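Side-chain contacts in rhodopsin (Rubrobacter xylanophilus, PDB 6KFQ), which binds retinal and pumps protons across the membrane, probably driven by light, as a heat-stable member of the microbial rhodopsin family: residues L18-L23 and L215-R220; T25-P28 and F34-I37; A90-R95 and S154-A159; S147-E152 and Q162-L167; I184-E187 and S193-V196. All blocks are in the same frame, centred on the assembly; numbering follows the deposited sequence.

Interaction 1: residues L18-L23 and L215-R220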
# COMPACT_ATOMS: atom_id res chain seq x y z
N LEU A 18 0.96 10.38 13.34
CA LEU A 18 1.33 10.91 14.64
C LEU A 18 1.44 9.80 15.68
O LEU A 18 2.37 9.79 16.49
CB LEU A 18 0.30 11.96 15.09
CG LEU A 18 0.12 13.16 14.16
CD1 LEU A 18 -0.85 14.17 14.76
CD2 LEU A 18 1.47 13.80 13.86
N TYR A 19 0.49 8.85 15.66
CA TYR A 19 0.55 7.75 16.62
C TYR A 19 1.78 6.88 16.38
O TYR A 19 2.44 6.46 17.33
CB TYR A 19 -0.72 6.91 16.55
CG TYR A 19 -0.78 5.85 17.63
CD1 TYR A 19 -1.01 4.52 17.32
CD2 TYR A 19 -0.60 6.19 18.97
CE1 TYR A 19 -1.07 3.56 18.30
CE2 TYR A 19 -0.66 5.23 19.97
CZ TYR A 19 -0.90 3.92 19.63
OH TYR A 19 -0.95 2.94 20.61
N PHE A 20 2.08 6.57 15.11
CA PHE A 20 3.25 5.75 14.83
C PHE A 20 4.53 6.48 15.21
O PHE A 20 5.48 5.87 15.71
CB PHE A 20 3.29 5.34 13.36
CG PHE A 20 2.13 4.50 12.93
CD1 PHE A 20 1.32 3.87 13.86
CD2 PHE A 20 1.85 4.34 11.57
CE1 PHE A 20 0.24 3.11 13.45
CE2 PHE A 20 0.77 3.57 11.16
CZ PHE A 20 -0.03 2.96 12.10
N ALA A 21 4.59 7.79 14.99
CA ALA A 21 5.75 8.55 15.44
C ALA A 21 5.87 8.50 16.96
O ALA A 21 6.98 8.46 17.49
CB ALA A 21 5.65 10.00 14.95
N PHE A 22 4.74 8.47 17.66
CA PHE A 22 4.77 8.37 19.12
C PHE A 22 5.28 7.01 19.58
O PHE A 22 6.13 6.94 20.48
CB PHE A 22 3.38 8.63 19.70
CG PHE A 22 3.31 8.39 21.18
CD1 PHE A 22 3.72 9.37 22.07
CD2 PHE A 22 2.85 7.18 21.68
CE1 PHE A 22 3.68 9.14 23.43
CE2 PHE A 22 2.81 6.95 23.05
CZ PHE A 22 3.22 7.94 23.92
N LEU A 23 4.76 5.92 19.01
CA LEU A 23 5.17 4.59 19.45
C LEU A 23 6.67 4.37 19.26
O LEU A 23 7.27 3.52 19.94
CB LEU A 23 4.41 3.51 18.68
CG LEU A 23 2.88 3.41 18.77
CD1 LEU A 23 2.38 2.41 17.71
CD2 LEU A 23 2.47 2.99 20.17
N LEU A 215 -1.17 -3.04 13.58
CA LEU A 215 -0.87 -4.44 13.86
C LEU A 215 0.63 -4.69 13.90
O LEU A 215 1.12 -5.39 14.79
CB LEU A 215 -1.53 -5.32 12.81
CG LEU A 215 -3.06 -5.34 12.85
CD1 LEU A 215 -3.62 -6.11 11.66
CD2 LEU A 215 -3.55 -5.92 14.17
N LEU A 216 1.38 -4.10 12.97
CA LEU A 216 2.83 -4.30 12.94
C LEU A 216 3.49 -3.70 14.18
O LEU A 216 4.21 -4.39 14.91
CB LEU A 216 3.41 -3.66 11.67
CG LEU A 216 4.94 -3.71 11.59
CD1 LEU A 216 5.43 -5.14 11.65
CD2 LEU A 216 5.45 -3.01 10.34
N LEU A 217 3.26 -2.41 14.42
CA LEU A 217 4.01 -1.70 15.45
C LEU A 217 3.55 -2.03 16.86
O LEU A 217 4.27 -1.73 17.81
CB LEU A 217 3.92 -0.19 15.21
CG LEU A 217 4.45 0.23 13.84
CD1 LEU A 217 4.53 1.75 13.71
CD2 LEU A 217 5.82 -0.40 13.58
N SER A 218 2.38 -2.66 17.01
CA SER A 218 1.95 -3.15 18.32
C SER A 218 2.50 -4.54 18.64
O SER A 218 2.37 -4.98 19.79
CB SER A 218 0.42 -3.17 18.40
OG SER A 218 -0.11 -1.88 18.14
N SER A 219 3.09 -5.23 17.66
CA SER A 219 3.65 -6.57 17.87
C SER A 219 5.06 -6.46 18.45
O SER A 219 6.07 -6.81 17.82
CB SER A 219 3.66 -7.35 16.56
OG SER A 219 2.36 -7.51 16.03
N ARG A 220 5.11 -5.99 19.70
CA ARG A 220 6.39 -5.67 20.32
C ARG A 220 7.24 -6.91 20.55
O ARG A 220 8.47 -6.83 20.46
CB ARG A 220 6.16 -4.94 21.65
CG ARG A 220 5.33 -3.67 21.50
CD ARG A 220 5.18 -2.95 22.84
NE ARG A 220 6.49 -2.73 23.46
CZ ARG A 220 7.34 -1.77 23.09
NH1 ARG A 220 7.01 -0.92 22.13
NH2 ARG A 220 8.51 -1.66 23.71
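Leu217 is the knuckle on which the first and last transmembrane helices of the seven-helix rhodopsin bundle meet, and Phe20 and Leu23 close on it from helix 2-23. Leu217 CD1 lies 3.7 Å from Phe20 CG and almost as near to CB and CD1 of the same phenylalanine, so the methyl sits where the ring joins its stem. The two side chains cross at about a right angle. One turn further along helix 2-23, Leu23 adds a second touch, its CD1 lying 3.9 Å from Leu217 CB. The contact is wholly apolar, and the nearest pair of CA atoms across the two segments, Phe20 and Leu217, is 7.5 Å apart. Leu217 keeps its CG opposite its own carbonyl carbon (chi1 -59°), which sends the branch across toward helix 2-23. Leu23 in turn rests its CG over one face of the Tyr19 ring, near the rim. Behind this first shell, helix 32-53 packs against the same residues: Phe20 touches Thr38 and Thr42, and Leu23 Phe35. Helix 194-218 ends just beyond the contact, where the chain bends through an inverse gamma turn centred on Ser219, whose OG donates a 2.8 Å hydrogen bond to Leu215 O.

Interaction 2: residues T25-P28 and F34-I37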
# COMPACT_ATOMS: atom_id res chain seq x y z
N THR A 25 9.03 6.11 20.25
CA THR A 25 9.79 6.46 21.45
C THR A 25 9.88 5.30 22.44
O THR A 25 10.71 5.36 23.36
CB THR A 25 9.17 7.69 22.11
OG1 THR A 25 7.90 7.36 22.69
CG2 THR A 25 8.97 8.79 21.08
N ASN A 26 9.05 4.27 22.30
CA ASN A 26 9.15 3.06 23.11
C ASN A 26 9.39 1.83 22.23
O ASN A 26 9.03 0.71 22.59
CB ASN A 26 7.90 2.88 23.97
CG ASN A 26 8.09 1.85 25.08
OD1 ASN A 26 9.21 1.61 25.54
ND2 ASN A 26 6.99 1.24 25.52
N ALA A 27 10.00 2.04 21.06
CA ALA A 27 10.26 0.93 20.15
C ALA A 27 11.29 -0.02 20.75
O ALA A 27 12.26 0.43 21.37
CB ALA A 27 10.78 1.45 18.81
N PRO A 28 11.12 -1.33 20.60
CA PRO A 28 12.19 -2.25 21.00
C PRO A 28 13.47 -1.91 20.26
O PRO A 28 13.46 -1.40 19.14
CB PRO A 28 11.65 -3.62 20.60
CG PRO A 28 10.16 -3.45 20.65
CD PRO A 28 9.90 -2.05 20.18
N PHE A 34 11.41 -0.08 11.64
CA PHE A 34 10.02 -0.44 11.33
C PHE A 34 9.09 0.73 11.59
O PHE A 34 8.22 1.05 10.77
CB PHE A 34 9.60 -1.65 12.16
CG PHE A 34 10.08 -2.96 11.63
CD1 PHE A 34 9.59 -3.46 10.44
CD2 PHE A 34 11.00 -3.72 12.34
CE1 PHE A 34 10.03 -4.69 9.95
CE2 PHE A 34 11.45 -4.94 11.86
CZ PHE A 34 10.96 -5.43 10.66
N PHE A 35 9.25 1.38 12.75
CA PHE A 35 8.39 2.50 13.09
C PHE A 35 8.58 3.66 12.12
O PHE A 35 7.61 4.35 11.76
CB PHE A 35 8.67 2.94 14.54
CG PHE A 35 8.31 1.90 15.56
CD1 PHE A 35 7.13 1.99 16.28
CD2 PHE A 35 9.12 0.79 15.75
CE1 PHE A 35 6.79 1.02 17.20
CE2 PHE A 35 8.78 -0.19 16.66
CZ PHE A 35 7.62 -0.07 17.39
N VAL A 36 9.81 3.87 11.67
CA VAL A 36 10.09 4.95 10.72
C VAL A 36 9.45 4.66 9.37
O VAL A 36 8.79 5.52 8.78
CB VAL A 36 11.61 5.17 10.60
CG1 VAL A 36 11.91 6.22 9.54
CG2 VAL A 36 12.19 5.58 11.94
N ILE A 37 9.64 3.44 8.86
CA ILE A 37 9.06 3.06 7.57
C ILE A 37 7.54 3.17 7.61
O ILE A 37 6.91 3.65 6.67
CB ILE A 37 9.49 1.64 7.18
CG1 ILE A 37 11.01 1.56 6.97
CG2 ILE A 37 8.74 1.18 5.94
CD1 ILE A 37 11.51 0.14 6.66
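Ala27 and Phe35 bring their CA atoms within 7.5 Å of each other as the loop after helix 2-23 runs extended through Ala27 and Pro28, alongside the early turns of helix 32-53. The side chains meet as a CH-pi contact. Ala27 CB stands over one face of the Phe35 ring, 3.7 Å from the ring centroid and 26° off the normal. That offset carries the methyl toward the CD2-CE2 side, and Ala27 CB comes within 3.4 Å of Phe35 CE2. With its CG opposite the carbonyl carbon (chi1 -65°), the Phe35 ring leaves the helix toward the loop, and chi2 of -101° turns a face to Ala27. Pro28 joins less closely: its CD is 4.1 Å from Phe35 CZ, and the two side chains cross at about a right angle. Thus the connection between the first two helices of the bundle is folded back onto the second. Leu223 of helix 220-228 and Leu24 also touch Phe35, while Arg220 packs on Pro28 and hydrogen-bonds to Asn26 O. Since the touching groups are apolar, the contact rests mainly on dispersion and close shape, probably with a weak CH-pi share.

Interaction 3: residues A90-R95 and S154-A159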
# COMPACT_ATOMS: atom_id res chain seq x y z
N ALA A 90 10.01 -11.01 7.33
CA ALA A 90 10.17 -12.40 6.91
C ALA A 90 11.63 -12.82 6.77
O ALA A 90 11.98 -13.97 7.07
CB ALA A 90 9.45 -12.63 5.58
N LEU A 91 12.50 -11.93 6.31
CA LEU A 91 13.87 -12.30 5.96
C LEU A 91 14.83 -12.02 7.12
O LEU A 91 14.91 -10.89 7.62
CB LEU A 91 14.31 -11.55 4.70
CG LEU A 91 13.43 -11.73 3.46
CD1 LEU A 91 13.70 -10.62 2.44
CD2 LEU A 91 13.63 -13.10 2.82
N ALA A 92 15.57 -13.06 7.52
CA ALA A 92 16.47 -12.94 8.66
C ALA A 92 17.68 -12.07 8.34
O ALA A 92 18.26 -11.46 9.24
CB ALA A 92 16.92 -14.33 9.11
N ASP A 93 18.09 -12.00 7.07
CA ASP A 93 19.18 -11.13 6.64
C ASP A 93 18.83 -10.58 5.26
O ASP A 93 19.16 -11.19 4.24
CB ASP A 93 20.52 -11.87 6.60
CG ASP A 93 21.70 -10.93 6.44
OD1 ASP A 93 22.84 -11.42 6.34
OD2 ASP A 93 21.49 -9.70 6.45
N PRO A 94 18.16 -9.43 5.20
CA PRO A 94 17.75 -8.88 3.90
C PRO A 94 18.92 -8.46 3.02
O PRO A 94 18.74 -8.36 1.80
CB PRO A 94 16.87 -7.68 4.28
CG PRO A 94 16.52 -7.90 5.74
CD PRO A 94 17.68 -8.61 6.33
N ARG A 95 20.10 -8.23 3.59
CA ARG A 95 21.24 -7.81 2.79
C ARG A 95 21.65 -8.88 1.78
O ARG A 95 22.26 -8.55 0.75
CB ARG A 95 22.42 -7.45 3.70
N SER A 154 8.45 -18.62 8.07
CA SER A 154 8.26 -19.80 8.89
C SER A 154 9.54 -20.22 9.61
O SER A 154 9.47 -21.05 10.52
CB SER A 154 7.74 -20.95 8.03
OG SER A 154 8.69 -21.29 7.04
N ARG A 155 10.69 -19.67 9.22
CA ARG A 155 11.95 -19.93 9.91
C ARG A 155 12.26 -18.89 10.98
O ARG A 155 13.26 -19.02 11.69
CB ARG A 155 13.11 -19.96 8.90
CG ARG A 155 13.02 -21.07 7.88
CD ARG A 155 14.33 -21.21 7.10
NE ARG A 155 14.72 -19.95 6.47
CZ ARG A 155 15.78 -19.80 5.68
NH1 ARG A 155 16.55 -20.84 5.40
NH2 ARG A 155 16.05 -18.61 5.15
N ARG A 156 11.44 -17.85 11.08
CA ARG A 156 11.61 -16.84 12.11
C ARG A 156 10.98 -17.33 13.40
O ARG A 156 10.43 -18.43 13.47
CB ARG A 156 11.01 -15.52 11.64
CG ARG A 156 11.61 -15.04 10.33
CD ARG A 156 12.91 -14.32 10.56
NE ARG A 156 12.78 -12.90 10.29
CZ ARG A 156 13.51 -11.95 10.85
NH1 ARG A 156 14.44 -12.26 11.76
NH2 ARG A 156 13.31 -10.68 10.52
N THR A 157 11.06 -16.51 14.45
CA THR A 157 10.49 -16.90 15.73
C THR A 157 8.98 -17.00 15.60
O THR A 157 8.38 -16.41 14.70
CB THR A 157 10.85 -15.89 16.82
OG1 THR A 157 10.32 -14.61 16.47
CG2 THR A 157 12.36 -15.78 16.98
N PRO A 158 8.33 -17.77 16.49
CA PRO A 158 6.86 -17.90 16.40
C PRO A 158 6.12 -16.58 16.37
O PRO A 158 5.13 -16.45 15.63
CB PRO A 158 6.53 -18.73 17.65
CG PRO A 158 7.74 -19.55 17.87
CD PRO A 158 8.89 -18.67 17.51
N ALA A 159 6.58 -15.57 17.12
CA ALA A 159 5.87 -14.29 17.13
C ALA A 159 6.05 -13.55 15.81
O ALA A 159 5.11 -12.91 15.32
CB ALA A 159 6.35 -13.42 18.28
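Arg156 reaches the chain at Ala90-Ala92 through a folded side chain: CG lies beside its backbone N (chi1 -57°), and bends at chi2 (-82°) and chi3 (-111°) curl the guanidinium over the end of helix 70-90. The aliphatic part touches first, with CG 3.5 Å from Ala90 O. Beyond it, the flat guanidinium lies with one face against the departing loop. Leu91 O and Ala92 CA both approach that face toward its rim; Leu91 O is 3.3 Å from Arg156 NH2, but it sits above the plane, at a poor angle for a hydrogen bond. The clear polar partner lies just before the segment: Leu89 O accepts from NE, and NH2 makes a weak bond to Leu88 O. An arginine is thus draped over the C-terminal end of a transmembrane helix, where carbonyl oxygens no longer have a next turn to bond to and the helix dipole would probably add to the attraction. Leu89 O is likely to lose this donor if an alanine replaces Arg156, and Leu91 and Ala92 the guanidinium packed against them. Around the contact, Ala90 packs on Leu149 and Ala153 of helix 124-153 and on Phe164 of helix 158-184, Leu91 leans on Ile101 of helix 98-120, and Arg156 also touches Ile226 of helix 220-228, so residues of five helices meet around the loop joining helices 124-153 and 158-184.

Interaction 4: residues S147-E152 and Q162-L167. With SO4 (sulfate ion), chain S.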
# COMPACT_ATOMS: atom_id res chain seq x y z
N SER A 147 5.06 -17.43 -2.47
CA SER A 147 5.99 -18.54 -2.69
C SER A 147 7.30 -18.38 -1.92
O SER A 147 7.93 -19.39 -1.58
CB SER A 147 6.29 -18.67 -4.19
OG SER A 147 7.00 -17.53 -4.65
N ARG A 148 7.73 -17.15 -1.65
CA ARG A 148 9.01 -16.92 -1.00
C ARG A 148 8.88 -16.45 0.44
O ARG A 148 9.49 -17.05 1.34
CB ARG A 148 9.81 -15.88 -1.80
CG ARG A 148 11.15 -15.52 -1.19
CD ARG A 148 12.13 -16.68 -1.26
NE ARG A 148 13.41 -16.31 -0.66
CZ ARG A 148 14.42 -15.79 -1.34
NH1 ARG A 148 14.32 -15.60 -2.65
NH2 ARG A 148 15.55 -15.48 -0.71
N LEU A 149 8.11 -15.39 0.70
CA LEU A 149 8.16 -14.79 2.03
C LEU A 149 7.44 -15.63 3.08
O LEU A 149 7.86 -15.63 4.24
CB LEU A 149 7.59 -13.37 1.99
CG LEU A 149 8.47 -12.34 1.29
CD1 LEU A 149 7.88 -10.94 1.46
CD2 LEU A 149 9.89 -12.40 1.82
N PHE A 150 6.37 -16.33 2.71
CA PHE A 150 5.73 -17.21 3.70
C PHE A 150 6.68 -18.30 4.14
O PHE A 150 6.71 -18.68 5.32
CB PHE A 150 4.45 -17.82 3.13
CG PHE A 150 3.22 -16.97 3.34
CD1 PHE A 150 2.88 -15.99 2.43
CD2 PHE A 150 2.41 -17.15 4.46
CE1 PHE A 150 1.75 -15.20 2.61
CE2 PHE A 150 1.28 -16.37 4.66
CZ PHE A 150 0.95 -15.39 3.73
N ALA A 151 7.48 -18.82 3.21
CA ALA A 151 8.46 -19.84 3.58
C ALA A 151 9.57 -19.25 4.45
O ALA A 151 9.98 -19.87 5.44
CB ALA A 151 9.04 -20.49 2.33
N GLU A 152 10.06 -18.06 4.09
CA GLU A 152 11.09 -17.41 4.89
C GLU A 152 10.59 -17.14 6.30
O GLU A 152 11.30 -17.41 7.28
CB GLU A 152 11.52 -16.12 4.22
CG GLU A 152 12.23 -16.34 2.88
CD GLU A 152 13.72 -16.56 3.05
OE1 GLU A 152 14.19 -16.57 4.21
OE2 GLU A 152 14.41 -16.72 2.02
N GLN A 162 3.94 -15.19 13.21
CA GLN A 162 2.52 -14.94 13.41
C GLN A 162 2.11 -13.56 12.90
O GLN A 162 1.08 -13.42 12.23
CB GLN A 162 2.17 -15.09 14.90
CG GLN A 162 0.71 -14.80 15.21
CD GLN A 162 0.41 -14.90 16.70
OE1 GLN A 162 1.15 -15.53 17.46
NE2 GLN A 162 -0.69 -14.28 17.12
N ILE A 163 2.90 -12.53 13.20
CA ILE A 163 2.54 -11.20 12.71
C ILE A 163 2.74 -11.11 11.21
O ILE A 163 1.95 -10.48 10.50
CB ILE A 163 3.31 -10.09 13.46
CG1 ILE A 163 2.82 -8.71 12.99
CG2 ILE A 163 4.80 -10.21 13.21
CD1 ILE A 163 1.31 -8.50 13.16
N PHE A 164 3.79 -11.75 10.69
CA PHE A 164 3.94 -11.78 9.25
C PHE A 164 2.70 -12.36 8.59
O PHE A 164 2.15 -11.78 7.64
CB PHE A 164 5.16 -12.59 8.81
CG PHE A 164 5.18 -12.77 7.32
CD1 PHE A 164 5.67 -11.76 6.51
CD2 PHE A 164 4.62 -13.89 6.73
CE1 PHE A 164 5.64 -11.89 5.12
CE2 PHE A 164 4.59 -14.02 5.35
CZ PHE A 164 5.10 -13.01 4.54
N ARG A 165 2.26 -13.53 9.05
CA ARG A 165 1.12 -14.18 8.43
C ARG A 165 -0.12 -13.31 8.51
O ARG A 165 -0.88 -13.21 7.53
CB ARG A 165 0.89 -15.54 9.09
CG ARG A 165 1.93 -16.57 8.69
CD ARG A 165 2.00 -17.73 9.65
NE ARG A 165 3.14 -18.59 9.36
CZ ARG A 165 3.67 -19.45 10.23
NH1 ARG A 165 3.16 -19.55 11.45
NH2 ARG A 165 4.71 -20.19 9.88
N THR A 166 -0.33 -12.64 9.64
CA THR A 166 -1.47 -11.75 9.78
C THR A 166 -1.39 -10.59 8.79
O THR A 166 -2.36 -10.29 8.09
CB THR A 166 -1.55 -11.23 11.21
OG1 THR A 166 -1.82 -12.32 12.09
CG2 THR A 166 -2.66 -10.19 11.33
N LEU A 167 -0.23 -9.93 8.72
CA LEU A 167 -0.10 -8.79 7.82
C LEU A 167 -0.15 -9.22 6.36
O LEU A 167 -0.67 -8.50 5.50
CB LEU A 167 1.19 -8.04 8.11
CG LEU A 167 1.26 -7.35 9.48
CD1 LEU A 167 2.58 -6.64 9.61
CD2 LEU A 167 0.09 -6.39 9.67
S SO4 S . 17.71 -13.74 -3.33
O1 SO4 S . 16.59 -14.39 -4.00
O2 SO4 S . 17.63 -12.29 -3.45
O3 SO4 S . 17.69 -14.12 -1.92
O4 SO4 S . 18.98 -14.18 -3.91
O HOH W 1 4.42 -18.70 6.96
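Phe164 drives the edge of its ring into the face of Phe150, a T-shaped pair with planes at 78° and centroids 5.1 Å apart. The leading atom is Phe164 CE2, which stands over the centre of the Phe150 ring. With its CG opposite the backbone N (chi1 172°), Phe164 extends straight across to the other helix, and its far end also meets Leu149, whose CB is 3.6 Å from Phe164 CZ. Arg165 crosses the Phe150 side chain obliquely, Arg165 CG lying 4.1 Å from Phe150 CE2, and its guanidinium plane runs nearly parallel to that ring. A water ties the same two residues together, donating to Phe150 O at 2.8 Å and accepting from Arg165 NE at 2.7 Å, in the guanidinium plane. These residues knit an antiparallel helical hairpin, consecutive helices of the rhodopsin bundle whose segments here run at 152° to each other. Arg148 points away from that seam. Its guanidinium grips Glu152 side-on, with NE (2.9 Å) and NH2 both donating to OE2, while its other edge holds a sulfate, probably from the crystallisation liquor, through NH1 to O1 (2.9 Å) and NH2 to O3. Were Arg148 a leucine, the sulfate would probably lose two donors and Glu152 would be left relying on its other salt bridge, to Arg155. Asn97 ND2 and Phe100 N also hydrogen-bond to the sulfate, whereas the Phe150 ring lies beside a bound lipid.

Interaction 5: residues I184-E187 and S193-V196. With MPG ([(Z)-octadec-9-enyl] (2R)-2,3-bis(oxidanyl)propanoate), chain Q.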
# COMPACT_ATOMS: atom_id res chain seq x y z
N ILE A 184 -14.87 -0.97 -11.09
CA ILE A 184 -16.24 -0.48 -10.96
C ILE A 184 -16.31 1.04 -10.95
O ILE A 184 -17.38 1.60 -11.24
CB ILE A 184 -16.94 -1.05 -9.71
CG1 ILE A 184 -16.27 -0.56 -8.43
CG2 ILE A 184 -16.95 -2.58 -9.77
CD1 ILE A 184 -16.94 -1.07 -7.18
N GLY A 185 -15.20 1.72 -10.68
CA GLY A 185 -15.19 3.16 -10.58
C GLY A 185 -15.07 3.83 -11.94
O GLY A 185 -15.27 3.21 -12.99
N THR A 186 -14.70 5.11 -11.91
CA THR A 186 -14.71 5.93 -13.11
C THR A 186 -13.59 5.55 -14.08
O THR A 186 -13.73 5.76 -15.29
CB THR A 186 -14.59 7.40 -12.72
OG1 THR A 186 -13.35 7.62 -12.04
CG2 THR A 186 -15.74 7.79 -11.79
N GLU A 187 -12.48 5.00 -13.57
CA GLU A 187 -11.41 4.56 -14.45
C GLU A 187 -11.82 3.34 -15.27
O GLU A 187 -11.28 3.12 -16.36
CB GLU A 187 -10.15 4.23 -13.65
CG GLU A 187 -9.32 5.44 -13.23
CD GLU A 187 -9.50 5.77 -11.76
OE1 GLU A 187 -8.59 5.50 -10.95
OE2 GLU A 187 -10.57 6.29 -11.40
N SER A 193 -20.39 5.67 -8.69
CA SER A 193 -20.02 7.06 -8.87
C SER A 193 -18.59 7.30 -8.39
O SER A 193 -18.01 6.50 -7.65
CB SER A 193 -20.97 7.97 -8.09
OG SER A 193 -20.79 7.77 -6.70
N LEU A 194 -18.02 8.42 -8.83
CA LEU A 194 -16.70 8.82 -8.34
C LEU A 194 -16.69 8.97 -6.82
O LEU A 194 -15.70 8.64 -6.16
CB LEU A 194 -16.27 10.13 -9.01
CG LEU A 194 -14.99 10.77 -8.49
CD1 LEU A 194 -13.79 9.86 -8.73
CD2 LEU A 194 -14.77 12.14 -9.12
N SER A 195 -17.78 9.47 -6.24
CA SER A 195 -17.83 9.58 -4.79
C SER A 195 -17.72 8.22 -4.12
O SER A 195 -17.00 8.06 -3.13
CB SER A 195 -19.12 10.28 -4.36
OG SER A 195 -19.29 10.13 -2.96
N VAL A 196 -18.42 7.21 -4.66
CA VAL A 196 -18.32 5.86 -4.10
C VAL A 196 -16.91 5.31 -4.28
O VAL A 196 -16.34 4.72 -3.35
CB VAL A 196 -19.37 4.94 -4.75
CG1 VAL A 196 -19.14 3.49 -4.34
CG2 VAL A 196 -20.77 5.39 -4.37
C7 MPG Q . -22.73 13.32 -4.37
C8 MPG Q . -23.03 11.86 -4.43
C9 MPG Q . -23.11 11.20 -3.08
C10 MPG Q . -22.42 10.16 -2.70
C11 MPG Q . -22.54 9.42 -1.40
C12 MPG Q . -21.56 8.28 -1.28
C13 MPG Q . -21.74 7.45 -0.02
C14 MPG Q . -20.74 6.32 0.12
C15 MPG Q . -20.97 5.43 1.33
C16 MPG Q . -20.78 6.10 2.66
C17 MPG Q . -20.98 5.19 3.85
C18 MPG Q . -20.62 5.82 5.18
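Thr186 presses its CG2 methyl against the first turn of helix 194-218, where it is 3.7 Å from both CA and CB of Leu194. This is the close part of the contact. The Thr186 hydroxyl sits between the backbone N and the carbonyl carbon (chi1 61°), the crowded position, which leaves the methyl to face Leu194 while OG1 hydrogen-bonds with Glu197 OE2. Leu194 crosses the threonine obliquely, its CD1 4.0 Å from Thr186 OG1. Packing thins out at Ser193, whose carbonyl carbon is 4.5 Å from Thr186 CG2 and whose side chain turns away from the loop. Ser193 serves its own helix instead: it is the N-cap, and OG accepts from Val196 N at 3.2 Å with an N-H...O angle of 162°. The helix also has a lipid-facing side. There Ser195 OG lies 3.1 Å from C10 in the unsaturated chain of a bound lipid and hydrogen-bonds with Trp5 NE1. The contact thus folds the loop leaving helix 158-184 onto the start of helix 194-218, and a backbone hydrogen bond between Ile184 and Val192 links the two ends of the same connection. Next to it lies the small antiparallel hairpin: strand 66-67 supplies Glu66 to Leu194 and Phe67 to Glu187, with Tyr68 just beyond also touching Leu194.

From the N terminus, interaction 1 opens first and closes last: with 191 residues between its segments, it joins the first transmembrane helix to the last and encloses the other four contacts. Interaction 2 shuts the short turn between the first two helices and touches interaction 1, notably through Leu217 CD1 against Phe35. Interactions 3 and 4 cross, since 147-152 and 154-159 come between 90-95 and 162-167. They also pack together, Leu91 on Glu152, binding the end of helix 70-90 to the hairpin of helices 124-153 and 158-184. Interaction 5 follows in series and closes the next interhelical loop at the other end of the bundle, its centre about 33 Å from that of interaction 1.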